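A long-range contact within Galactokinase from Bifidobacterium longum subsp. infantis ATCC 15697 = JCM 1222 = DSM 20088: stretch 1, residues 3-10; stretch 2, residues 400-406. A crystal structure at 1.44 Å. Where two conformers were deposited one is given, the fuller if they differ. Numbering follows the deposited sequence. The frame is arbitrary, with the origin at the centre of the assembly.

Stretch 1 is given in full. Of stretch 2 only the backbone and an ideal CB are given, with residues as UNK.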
# COMPACT_ATOMS: atom_id res chain seq x y z
N ALA A 3 21.90 16.51 7.37
CA ALA A 3 20.54 16.94 6.99
C ALA A 3 19.70 15.70 6.64
O ALA A 3 20.21 14.68 6.19
CB ALA A 3 20.61 17.92 5.83
N VAL A 4 18.41 15.80 6.85
CA VAL A 4 17.46 14.69 6.58
C VAL A 4 17.53 14.39 5.08
O VAL A 4 17.60 15.33 4.24
CB VAL A 4 16.03 15.02 7.05
CG1 VAL A 4 15.40 16.17 6.31
CG2 VAL A 4 15.17 13.76 7.00
N GLU A 5 17.59 13.12 4.75
CA GLU A 5 17.62 12.61 3.36
C GLU A 5 16.22 12.58 2.76
O GLU A 5 15.34 11.98 3.40
CB GLU A 5 18.24 11.21 3.29
CG GLU A 5 18.39 10.62 1.92
CD GLU A 5 18.93 9.18 1.88
OE1 GLU A 5 19.41 8.79 0.80
OE2 GLU A 5 18.82 8.46 2.93
N PHE A 6 16.09 13.02 1.51
CA PHE A 6 14.91 12.79 0.64
C PHE A 6 15.32 11.73 -0.38
O PHE A 6 16.37 11.84 -1.04
CB PHE A 6 14.39 14.06 -0.02
CG PHE A 6 13.49 14.89 0.87
CD1 PHE A 6 14.00 15.51 2.01
CD2 PHE A 6 12.12 15.00 0.61
CE1 PHE A 6 13.19 16.26 2.84
CE2 PHE A 6 11.30 15.76 1.44
CZ PHE A 6 11.83 16.38 2.56
N ILE A 7 14.53 10.65 -0.44
CA ILE A 7 14.73 9.47 -1.32
C ILE A 7 13.98 9.75 -2.62
O ILE A 7 12.75 9.70 -2.59
CB ILE A 7 14.16 8.20 -0.66
CG1 ILE A 7 14.86 7.92 0.67
CG2 ILE A 7 14.25 7.01 -1.60
CD1 ILE A 7 16.35 7.95 0.53
N GLU A 8 14.70 10.06 -3.69
CA GLU A 8 14.12 10.53 -4.96
C GLU A 8 13.57 9.33 -5.74
O GLU A 8 14.08 8.21 -5.63
CB GLU A 8 15.16 11.32 -5.75
CG GLU A 8 15.51 12.66 -5.12
CD GLU A 8 14.32 13.60 -4.97
OE1 GLU A 8 14.17 14.26 -3.91
OE2 GLU A 8 13.51 13.62 -5.90
N PRO A 9 12.52 9.49 -6.57
CA PRO A 9 12.10 8.35 -7.37
C PRO A 9 13.03 8.22 -8.58
O PRO A 9 13.54 9.16 -9.13
CB PRO A 9 10.70 8.73 -7.87
CG PRO A 9 10.71 10.23 -7.82
CD PRO A 9 11.60 10.62 -6.65
N LEU A 10 13.23 6.97 -8.97
CA LEU A 10 13.88 6.61 -10.23
C LEU A 10 13.02 7.15 -11.37
O LEU A 10 11.78 6.92 -11.43
CB LEU A 10 14.03 5.09 -10.34
CG LEU A 10 14.99 4.40 -9.38
CD1 LEU A 10 14.72 2.89 -9.41
CD2 LEU A 10 16.45 4.68 -9.69
N UNK A 400 17.59 7.86 12.49
CA UNK A 400 17.24 8.98 11.60
C UNK A 400 16.08 8.59 10.71
O UNK A 400 16.10 7.51 10.12
CB UNK A 400 18.44 9.40 10.75
N UNK A 401 15.12 9.51 10.48
CA UNK A 401 14.11 9.25 9.47
C UNK A 401 14.65 9.60 8.09
O UNK A 401 15.70 10.27 7.95
CB UNK A 401 12.83 10.04 9.77
N UNK A 402 13.81 9.32 7.08
CA UNK A 402 14.09 9.82 5.71
C UNK A 402 12.76 10.23 5.12
O UNK A 402 11.72 9.68 5.51
CB UNK A 402 14.78 8.77 4.84
N UNK A 403 12.78 11.10 4.15
CA UNK A 403 11.57 11.62 3.54
C UNK A 403 11.57 11.29 2.07
O UNK A 403 12.54 10.83 1.51
CB UNK A 403 11.45 13.13 3.76
N UNK A 404 10.40 11.43 1.47
CA UNK A 404 10.23 11.14 0.03
C UNK A 404 9.35 12.25 -0.52
O UNK A 404 8.34 12.57 0.12
CB UNK A 404 9.62 9.76 -0.22
N UNK A 405 9.63 12.78 -1.73
CA UNK A 405 8.65 13.59 -2.43
C UNK A 405 7.45 12.72 -2.76
O UNK A 405 7.59 11.50 -2.95
CB UNK A 405 9.24 14.21 -3.70
N UNK A 406 6.30 13.36 -2.83
CA UNK A 406 5.05 12.60 -3.03
C UNK A 406 4.04 13.46 -3.76
O UNK A 406 3.80 14.59 -3.38
CB UNK A 406 4.47 12.12 -1.70

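The two stretches run side by side as a short parallel pairing, with 402 beside Glu5 and 403 beside Phe6. At position 400 the CA-to-CB bond points toward stretch 1, yet no atom of that stretch lies within 5.5 Å of the ideal CB, so almost any residue would suit; Ala400 makes no contact.

At position 401 the bond points sideways, and the ideal CB is 5.2 Å from Val4 CG2. Phi of -82° admits proline among many others, and a modest apolar group could reach the valine. The residue is Pro401, whose CG lies 4.5 Å from Val4 CG2. A water donates to Pro401 O (2.6 Å) and accepts from Glu5 N (3.0 Å), bridging the backbones just before they bond directly.

Position 402 is extended, and its ideal CB, 3.6 Å from Glu5 O and 4.3 Å from Ile7 CG1, lies on the sheet face shared with the side chain of Glu5. That carboxylate offers a negative charge and Ile7 an apolar flank, so a long side chain with an aliphatic stem and a polar or basic end would fit, such as lysine, arginine or glutamine. Arg402 packs CD 3.8 Å from Ile7 CG1. It meets the acid through a water, which accepts from Arg402 NH1 and donates to Glu5 OE2, both at 2.8 Å.

At position 403 the backbone is bound through both its N and its O to stretch 1, gripping the residues before and after Phe6: N donates to Glu5 O and O accepts from Ile7 N, each at 2.8 Å and nearly straight. The ideal CB already sits 3.5 Å from Phe6 CZ, over the ring, which favours glycine or alanine. Ala403 places its CB 3.5 Å from the centroid of the Phe6 ring, close to the ring normal, in a CH-pi contact.

The bond at position 404 points away overall, although the ideal CB is 3.9 Å from Ile7 O. A branched apolar residue could still touch Ile7. Leu404 does so, with CG 4.2 Å from Ile7 CB.

At position 405 the bond points sideways, with the ideal CB 4.8 Å from Glu8 OE2 and 5.2 Å from both Phe6 CD2 and Pro9 CD. The carboxylate could suit a polar or basic side chain, the carbons a compact apolar one; phi of -64° and an N unbonded to stretch 1 also allow proline. Pro405 brings CD to 3.4 Å from Ile7 O and 4.2 Å from Phe6 CD2, while its CG packs 3.8 Å from Pro9 CD.

Position 406 is out of reach; it is Ala406.

Stretch 2, residues 400-406: APRALPA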
# COMPACT_ATOMS: atom_id res chain seq x y z
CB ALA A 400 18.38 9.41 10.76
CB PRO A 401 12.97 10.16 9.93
CG PRO A 401 13.70 11.35 10.47
CD PRO A 401 14.94 10.81 11.13
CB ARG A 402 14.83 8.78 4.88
CG ARG A 402 14.05 7.51 4.68
CD ARG A 402 14.95 6.38 4.16
NE ARG A 402 14.23 5.16 4.20
CZ ARG A 402 14.76 3.99 3.94
NH1 ARG A 402 16.01 3.95 3.47
NH2 ARG A 402 14.03 2.90 4.09
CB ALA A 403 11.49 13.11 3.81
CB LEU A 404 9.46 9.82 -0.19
CG LEU A 404 10.01 8.45 0.14
CD1 LEU A 404 9.99 8.26 1.62
CD2 LEU A 404 9.07 7.41 -0.51
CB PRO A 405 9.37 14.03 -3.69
CG PRO A 405 10.37 12.94 -3.92
CD PRO A 405 10.81 12.50 -2.53
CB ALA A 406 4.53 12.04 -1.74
O HOH W 1 17.88 10.89 6.71
O HOH W 2 18.10 5.78 2.99
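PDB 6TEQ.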